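Local coordinates for glucose-6-phosphate isomerase (Thermus thermophilus, PDB 1ZZG), which probably catalyses the reversible isomerization of glucose 6-phosphate to fructose 6-phosphate in glycolysis and gluconeogenesis, at residues Leu310-Pro323 / Leu334-Ala347. Residues are numbered along the deposited sequence; the frame is centred on the assembly and turned at random.
Sequences LVIPEAPLEDVEIP and LFGKTLFQLLKAEA
The backbone of V320-I322 runs antiparallel beside G336-L339, with L339 N bonding V320 O, I322 N bonding K337 O (2.8 Å, 170°) and G336 N bonding I322 O. This is a beta-to-alpha connection of the SIS-type isomerase fold, leading from strand 306-313 into helix 339-356. A capping box starts the helix: T338 OG1 accepts from Q341 N, while Q341 OE1 takes T338 N from above its carbonyl plane. D319 grips the N-terminal end of this helix with both oxygens. D319 OD2 accepts from T338 OG1 at 2.7 Å; D319 OD1 is met from opposite faces of its plane by F340 N at 3.1 Å and by V320 N. With an alanine here, F340 N, V320 N and the T338 hydroxyl would probably lose their carboxylate acceptor. F340, its CG swung opposite the backbone N (chi1 -174°), lays its ring against the loop, P316 CD sitting over the F340 ring centre at 3.6 Å. Farther along, A347 CB packs on I312, and K344 NZ, salt-bridged to E348, reaches E314 OE2, itself salt-bridged to R3, through a water. Back at the helix start, I322 CG1 meets L339 CD2 at 3.8 Å.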
ATOM      1  N   LEU A 310      -2.291  -8.437  14.310  1.00 23.87           N
ATOM      2  CA  LEU A 310      -2.543  -7.015  14.480  1.00 25.43           C
ATOM      3  C   LEU A 310      -1.459  -6.387  15.346  1.00 26.26           C
ATOM      4  O   LEU A 310      -1.224  -6.810  16.477  1.00 27.48           O
ATOM      5  CB  LEU A 310      -3.917  -6.774  15.125  1.00 25.44           C
ATOM      6  CG  LEU A 310      -5.122  -6.510  14.214  1.00 26.26           C
ATOM      7  CD1 LEU A 310      -5.376  -7.699  13.305  1.00 25.43           C
ATOM      8  CD2 LEU A 310      -6.344  -6.225  15.071  1.00 27.95           C
ATOM      9  N   VAL A 311      -0.793  -5.378  14.800  1.00 26.21           N
ATOM     10  CA  VAL A 311       0.259  -4.669  15.512  1.00 24.55           C
ATOM     11  C   VAL A 311      -0.392  -3.428  16.101  1.00 26.15           C
ATOM     12  O   VAL A 311      -0.868  -2.562  15.361  1.00 25.87           O
ATOM     13  CB  VAL A 311       1.382  -4.266  14.544  1.00 23.68           C
ATOM     14  CG1 VAL A 311       2.469  -3.489  15.285  1.00 24.31           C
ATOM     15  CG2 VAL A 311       1.950  -5.511  13.894  1.00 22.12           C
ATOM     16  N   ILE A 312      -0.407  -3.342  17.429  1.00 25.83           N
ATOM     17  CA  ILE A 312      -1.055  -2.227  18.116  1.00 26.17           C
ATOM     18  C   ILE A 312      -0.180  -1.472  19.114  1.00 26.77           C
ATOM     19  O   ILE A 312       0.396  -2.069  20.023  1.00 28.35           O
ATOM     20  CB  ILE A 312      -2.289  -2.735  18.894  1.00 27.16           C
ATOM     21  CG1 ILE A 312      -3.200  -3.531  17.960  1.00 27.66           C
ATOM     22  CG2 ILE A 312      -3.004  -1.566  19.555  1.00 25.72           C
ATOM     23  CD1 ILE A 312      -4.290  -4.298  18.681  1.00 26.21           C
ATOM     24  N   PRO A 313      -0.077  -0.140  18.960  1.00 27.35           N
ATOM     25  CA  PRO A 313       0.731   0.662  19.880  1.00 27.45           C
ATOM     26  C   PRO A 313      -0.065   0.840  21.177  1.00 28.93           C
ATOM     27  O   PRO A 313      -1.294   0.809  21.159  1.00 28.73           O
ATOM     28  CB  PRO A 313       0.905   1.971  19.120  1.00 28.10           C
ATOM     29  CG  PRO A 313      -0.402   2.093  18.402  1.00 28.55           C
ATOM     30  CD  PRO A 313      -0.603   0.693  17.865  1.00 26.39           C
ATOM     31  N   GLU A 314       0.620   1.017  22.299  1.00 29.04           N
ATOM     32  CA  GLU A 314      -0.092   1.183  23.563  1.00 30.44           C
ATOM     33  C   GLU A 314      -0.062   2.601  24.110  1.00 30.94           C
ATOM     34  O   GLU A 314      -0.759   2.911  25.075  1.00 31.15           O
ATOM     35  CB  GLU A 314       0.461   0.217  24.608  1.00 31.46           C
ATOM     36  CG  GLU A 314       0.234  -1.234  24.246  1.00 34.21           C
ATOM     37  CD  GLU A 314       0.554  -2.177  25.384  1.00 35.47           C
ATOM     38  OE1 GLU A 314       1.720  -2.210  25.825  1.00 40.19           O
ATOM     39  OE2 GLU A 314      -0.368  -2.887  25.835  1.00 36.32           O
ATOM     40  N   ALA A 315       0.735   3.462  23.489  1.00 29.70           N
ATOM     41  CA  ALA A 315       0.838   4.845  23.926  1.00 29.05           C
ATOM     42  C   ALA A 315       1.278   5.750  22.788  1.00 29.76           C
ATOM     43  O   ALA A 315       1.998   5.325  21.879  1.00 28.68           O
ATOM     44  CB  ALA A 315       1.832   4.956  25.088  1.00 29.61           C
ATOM     45  N   PRO A 316       0.827   7.013  22.811  1.00 30.00           N
ATOM     46  CA  PRO A 316       1.189   7.985  21.782  1.00 29.60           C
ATOM     47  C   PRO A 316       2.443   8.689  22.269  1.00 30.38           C
ATOM     48  O   PRO A 316       2.761   8.627  23.458  1.00 29.42           O
ATOM     49  CB  PRO A 316      -0.004   8.926  21.778  1.00 30.32           C
ATOM     50  CG  PRO A 316      -0.326   9.018  23.246  1.00 29.00           C
ATOM     51  CD  PRO A 316      -0.223   7.559  23.697  1.00 30.93           C
ATOM     52  N   LEU A 317       3.164   9.341  21.365  1.00 29.05           N
ATOM     53  CA  LEU A 317       4.346  10.088  21.766  1.00 30.18           C
ATOM     54  C   LEU A 317       3.845  11.470  22.182  1.00 31.90           C
ATOM     55  O   LEU A 317       4.375  12.089  23.101  1.00 30.93           O
ATOM     56  CB  LEU A 317       5.342  10.198  20.608  1.00 29.40           C
ATOM     57  CG  LEU A 317       5.895   8.862  20.103  1.00 29.97           C
ATOM     58  CD1 LEU A 317       6.980   9.125  19.066  1.00 30.11           C
ATOM     59  CD2 LEU A 317       6.461   8.054  21.276  1.00 29.63           C
ATOM     60  N   GLU A 318       2.812  11.937  21.487  1.00 32.35           N
ATOM     61  CA  GLU A 318       2.179  13.221  21.767  1.00 32.32           C
ATOM     62  C   GLU A 318       0.740  13.082  21.289  1.00 33.19           C
ATOM     63  O   GLU A 318       0.483  12.912  20.095  1.00 32.68           O
ATOM     64  CB  GLU A 318       2.885  14.367  21.035  1.00 34.55           C
ATOM     65  CG  GLU A 318       2.196  15.710  21.242  1.00 37.45           C
ATOM     66  CD  GLU A 318       3.021  16.894  20.774  1.00 39.82           C
ATOM     67  OE1 GLU A 318       3.678  16.801  19.713  1.00 40.88           O
ATOM     68  OE2 GLU A 318       2.993  17.936  21.463  1.00 42.62           O
ATOM     69  N   ASP A 319      -0.191  13.143  22.236  1.00 33.19           N
ATOM     70  CA  ASP A 319      -1.607  12.972  21.948  1.00 33.42           C
ATOM     71  C   ASP A 319      -2.346  14.265  21.612  1.00 34.72           C
ATOM     72  O   ASP A 319      -1.792  15.360  21.693  1.00 35.32           O
ATOM     73  CB  ASP A 319      -2.282  12.293  23.143  1.00 32.39           C
ATOM     74  CG  ASP A 319      -3.445  11.416  22.736  1.00 32.12           C
ATOM     75  OD1 ASP A 319      -3.940  11.561  21.600  1.00 31.34           O
ATOM     76  OD2 ASP A 319      -3.868  10.582  23.557  1.00 31.13           O
ATOM     77  N   VAL A 320      -3.612  14.120  21.234  1.00 34.58           N
ATOM     78  CA  VAL A 320      -4.452  15.257  20.880  1.00 33.98           C
ATOM     79  C   VAL A 320      -5.856  15.067  21.423  1.00 34.72           C
ATOM     80  O   VAL A 320      -6.511  14.059  21.139  1.00 33.20           O
ATOM     81  CB  VAL A 320      -4.565  15.423  19.356  1.00 34.45           C
ATOM     82  CG1 VAL A 320      -5.607  16.487  19.027  1.00 34.75           C
ATOM     83  CG2 VAL A 320      -3.223  15.791  18.775  1.00 32.38           C
ATOM     84  N   GLU A 321      -6.324  16.031  22.204  1.00 36.16           N
ATOM     85  CA  GLU A 321      -7.667  15.938  22.751  1.00 37.08           C
ATOM     86  C   GLU A 321      -8.649  16.377  21.674  1.00 35.85           C
ATOM     87  O   GLU A 321      -8.418  17.369  20.983  1.00 37.09           O
ATOM     88  CB  GLU A 321      -7.822  16.833  23.986  1.00 39.90           C
ATOM     89  CG  GLU A 321      -9.143  16.621  24.715  1.00 43.75           C
ATOM     90  CD  GLU A 321      -9.250  17.421  25.997  1.00 47.47           C
ATOM     91  OE1 GLU A 321      -8.309  17.367  26.820  1.00 50.79           O
ATOM     92  OE2 GLU A 321     -10.282  18.096  26.185  1.00 48.35           O
ATOM     93  N   ILE A 322      -9.729  15.617  21.519  1.00 34.38           N
ATOM     94  CA  ILE A 322     -10.755  15.941  20.537  1.00 33.87           C
ATOM     95  C   ILE A 322     -11.625  17.038  21.154  1.00 34.48           C
ATOM     96  O   ILE A 322     -12.349  16.800  22.124  1.00 35.10           O
ATOM     97  CB  ILE A 322     -11.629  14.707  20.212  1.00 33.31           C
ATOM     98  CG1 ILE A 322     -10.750  13.573  19.666  1.00 31.87           C
ATOM     99  CG2 ILE A 322     -12.700  15.081  19.189  1.00 32.30           C
ATOM    100  CD1 ILE A 322     -11.467  12.249  19.535  1.00 30.70           C
ATOM    101  N   PRO A 323     -11.555  18.259  20.604  1.00 35.35           N
ATOM    102  CA  PRO A 323     -12.329  19.407  21.096  1.00 35.96           C
ATOM    103  C   PRO A 323     -13.818  19.340  20.767  1.00 36.63           C
ATOM    104  O   PRO A 323     -14.216  18.763  19.755  1.00 35.42           O
ATOM    105  CB  PRO A 323     -11.640  20.586  20.424  1.00 35.52           C
ATOM    106  CG  PRO A 323     -11.273  20.019  19.100  1.00 35.87           C
ATOM    107  CD  PRO A 323     -10.724  18.648  19.451  1.00 34.30           C
ATOM    108  N   LEU A 334     -17.319  11.771  21.438  1.00 35.83           N
ATOM    109  CA  LEU A 334     -15.890  11.861  21.166  1.00 34.84           C
ATOM    110  C   LEU A 334     -15.245  13.040  21.894  1.00 35.32           C
ATOM    111  O   LEU A 334     -14.046  13.009  22.182  1.00 32.87           O
ATOM    112  CB  LEU A 334     -15.643  12.002  19.660  1.00 35.01           C
ATOM    113  CG  LEU A 334     -15.994  10.805  18.774  1.00 35.52           C
ATOM    114  CD1 LEU A 334     -15.935  11.215  17.310  1.00 34.16           C
ATOM    115  CD2 LEU A 334     -15.033   9.659  19.057  1.00 33.67           C
ATOM    116  N   PHE A 335     -16.032  14.075  22.187  1.00 35.58           N
ATOM    117  CA  PHE A 335     -15.502  15.256  22.869  1.00 37.05           C
ATOM    118  C   PHE A 335     -14.866  14.858  24.197  1.00 37.40           C
ATOM    119  O   PHE A 335     -15.431  14.067  24.952  1.00 37.26           O
ATOM    120  CB  PHE A 335     -16.609  16.293  23.131  1.00 37.84           C
ATOM    121  CG  PHE A 335     -17.324  16.773  21.889  1.00 39.12           C
ATOM    122  CD1 PHE A 335     -16.767  16.605  20.623  1.00 40.67           C
ATOM    123  CD2 PHE A 335     -18.555  17.415  21.993  1.00 40.69           C
ATOM    124  CE1 PHE A 335     -17.428  17.068  19.479  1.00 41.83           C
ATOM    125  CE2 PHE A 335     -19.227  17.884  20.855  1.00 41.26           C
ATOM    126  CZ  PHE A 335     -18.662  17.709  19.598  1.00 41.05           C
ATOM    127  N   GLY A 336     -13.687  15.404  24.480  1.00 38.04           N
ATOM    128  CA  GLY A 336     -13.015  15.081  25.726  1.00 38.39           C
ATOM    129  C   GLY A 336     -12.051  13.917  25.601  1.00 38.19           C
ATOM    130  O   GLY A 336     -11.059  13.855  26.324  1.00 38.45           O
ATOM    131  N   LYS A 337     -12.345  12.988  24.697  1.00 37.56           N
ATOM    132  CA  LYS A 337     -11.473  11.834  24.473  1.00 36.96           C
ATOM    133  C   LYS A 337     -10.300  12.315  23.627  1.00 36.19           C
ATOM    134  O   LYS A 337     -10.351  13.412  23.073  1.00 36.49           O
ATOM    135  CB  LYS A 337     -12.213  10.736  23.704  1.00 37.48           C
ATOM    136  CG  LYS A 337     -13.608  10.422  24.224  1.00 40.91           C
ATOM    137  CD  LYS A 337     -13.588   9.966  25.672  1.00 42.79           C
ATOM    138  CE  LYS A 337     -14.998   9.671  26.164  1.00 44.44           C
ATOM    139  NZ  LYS A 337     -15.031   9.400  27.626  1.00 47.11           N
ATOM    140  N   THR A 338      -9.252  11.500  23.523  1.00 34.70           N
ATOM    141  CA  THR A 338      -8.083  11.860  22.717  1.00 32.92           C
ATOM    142  C   THR A 338      -8.061  11.050  21.415  1.00 31.17           C
ATOM    143  O   THR A 338      -8.748  10.035  21.288  1.00 30.62           O
ATOM    144  CB  THR A 338      -6.755  11.585  23.466  1.00 33.86           C
ATOM    145  OG1 THR A 338      -6.557  10.170  23.594  1.00 32.11           O
ATOM    146  CG2 THR A 338      -6.778  12.220  24.853  1.00 34.20           C
ATOM    147  N   LEU A 339      -7.272  11.508  20.448  1.00 29.21           N
ATOM    148  CA  LEU A 339      -7.166  10.808  19.175  1.00 29.11           C
ATOM    149  C   LEU A 339      -6.563   9.422  19.388  1.00 28.90           C
ATOM    150  O   LEU A 339      -7.036   8.440  18.815  1.00 29.63           O
ATOM    151  CB  LEU A 339      -6.309  11.609  18.183  1.00 26.30           C
ATOM    152  CG  LEU A 339      -6.973  12.868  17.608  1.00 26.89           C
ATOM    153  CD1 LEU A 339      -6.064  13.516  16.575  1.00 24.19           C
ATOM    154  CD2 LEU A 339      -8.300  12.492  16.973  1.00 25.13           C
ATOM    155  N   PHE A 340      -5.524   9.335  20.213  1.00 29.85           N
ATOM    156  CA  PHE A 340      -4.915   8.032  20.461  1.00 30.36           C
ATOM    157  C   PHE A 340      -5.909   7.118  21.173  1.00 30.23           C
ATOM    158  O   PHE A 340      -5.964   5.915  20.911  1.00 28.51           O
ATOM    159  CB  PHE A 340      -3.661   8.150  21.319  1.00 32.26           C
ATOM    160  CG  PHE A 340      -2.928   6.848  21.465  1.00 34.69           C
ATOM    161  CD1 PHE A 340      -2.032   6.427  20.482  1.00 35.99           C
ATOM    162  CD2 PHE A 340      -3.191   6.003  22.540  1.00 35.83           C
ATOM    163  CE1 PHE A 340      -1.412   5.183  20.565  1.00 37.48           C
ATOM    164  CE2 PHE A 340      -2.578   4.754  22.632  1.00 38.57           C
ATOM    165  CZ  PHE A 340      -1.687   4.344  21.642  1.00 36.12           C
ATOM    166  N   GLN A 341      -6.687   7.694  22.083  1.00 30.34           N
ATOM    167  CA  GLN A 341      -7.687   6.927  22.820  1.00 30.39           C
ATOM    168  C   GLN A 341      -8.638   6.271  21.819  1.00 28.79           C
ATOM    169  O   GLN A 341      -9.034   5.116  21.982  1.00 29.58           O
ATOM    170  CB  GLN A 341      -8.468   7.852  23.752  1.00 31.41           C
ATOM    171  CG  GLN A 341      -9.327   7.137  24.777  1.00 35.53           C
ATOM    172  CD  GLN A 341     -10.098   8.108  25.653  1.00 37.95           C
ATOM    173  OE1 GLN A 341      -9.752   9.290  25.743  1.00 38.06           O
ATOM    174  NE2 GLN A 341     -11.139   7.611  26.316  1.00 39.24           N
ATOM    175  N   LEU A 342      -9.002   7.020  20.781  1.00 28.84           N
ATOM    176  CA  LEU A 342      -9.894   6.504  19.745  1.00 27.79           C
ATOM    177  C   LEU A 342      -9.191   5.388  18.975  1.00 26.97           C
ATOM    178  O   LEU A 342      -9.743   4.308  18.775  1.00 28.88           O
ATOM    179  CB  LEU A 342     -10.296   7.621  18.773  1.00 26.57           C
ATOM    180  CG  LEU A 342     -11.188   7.190  17.602  1.00 25.33           C
ATOM    181  CD1 LEU A 342     -12.409   6.432  18.118  1.00 26.43           C
ATOM    182  CD2 LEU A 342     -11.613   8.413  16.805  1.00 26.13           C
ATOM    183  N   LEU A 343      -7.970   5.671  18.541  1.00 27.52           N
ATOM    184  CA  LEU A 343      -7.159   4.714  17.797  1.00 27.28           C
ATOM    185  C   LEU A 343      -7.094   3.386  18.544  1.00 24.54           C
ATOM    186  O   LEU A 343      -7.382   2.329  17.982  1.00 25.14           O
ATOM    187  CB  LEU A 343      -5.749   5.287  17.598  1.00 27.60           C
ATOM    188  CG  LEU A 343      -4.626   4.424  17.009  1.00 29.89           C
ATOM    189  CD1 LEU A 343      -5.104   3.723  15.747  1.00 31.77           C
ATOM    190  CD2 LEU A 343      -3.407   5.317  16.708  1.00 29.37           C
ATOM    191  N   LYS A 344      -6.732   3.459  19.822  1.00 25.15           N
ATOM    192  CA  LYS A 344      -6.611   2.276  20.679  1.00 27.61           C
ATOM    193  C   LYS A 344      -7.935   1.530  20.787  1.00 26.24           C
ATOM    194  O   LYS A 344      -7.981   0.311  20.687  1.00 25.14           O
ATOM    195  CB  LYS A 344      -6.164   2.685  22.089  1.00 29.12           C
ATOM    196  CG  LYS A 344      -5.070   1.814  22.710  1.00 32.81           C
ATOM    197  CD  LYS A 344      -5.150   0.364  22.275  1.00 33.73           C
ATOM    198  CE  LYS A 344      -4.048  -0.465  22.925  1.00 35.44           C
ATOM    199  NZ  LYS A 344      -4.479  -1.048  24.222  1.00 33.40           N
ATOM    200  N   ALA A 345      -9.009   2.276  21.007  1.00 27.03           N
ATOM    201  CA  ALA A 345     -10.327   1.677  21.127  1.00 26.63           C
ATOM    202  C   ALA A 345     -10.697   0.918  19.858  1.00 26.76           C
ATOM    203  O   ALA A 345     -11.217  -0.194  19.925  1.00 26.11           O
ATOM    204  CB  ALA A 345     -11.364   2.754  21.418  1.00 25.58           C
ATOM    205  N   GLU A 346     -10.431   1.517  18.699  1.00 25.88           N
ATOM    206  CA  GLU A 346     -10.759   0.859  17.439  1.00 25.52           C
ATOM    207  C   GLU A 346      -9.920  -0.393  17.211  1.00 25.60           C
ATOM    208  O   GLU A 346     -10.402  -1.381  16.653  1.00 27.59           O
ATOM    209  CB  GLU A 346     -10.567   1.817  16.262  1.00 25.79           C
ATOM    210  CG  GLU A 346     -11.472   3.034  16.299  1.00 26.35           C
ATOM    211  CD  GLU A 346     -11.577   3.701  14.948  1.00 28.41           C
ATOM    212  OE1 GLU A 346     -12.257   3.139  14.064  1.00 28.54           O
ATOM    213  OE2 GLU A 346     -10.967   4.773  14.760  1.00 27.90           O
ATOM    214  N   ALA A 347      -8.664  -0.348  17.639  1.00 25.58           N
ATOM    215  CA  ALA A 347      -7.774  -1.492  17.473  1.00 25.89           C
ATOM    216  C   ALA A 347      -8.278  -2.661  18.323  1.00 23.08           C
ATOM    217  O   ALA A 347      -8.447  -3.776  17.824  1.00 23.00           O
ATOM    218  CB  ALA A 347      -6.350  -1.108  17.881  1.00 23.33           C
TER
HETATM  219  O   HOH W   1      -3.106  -2.236  26.101  1.00 39.00           O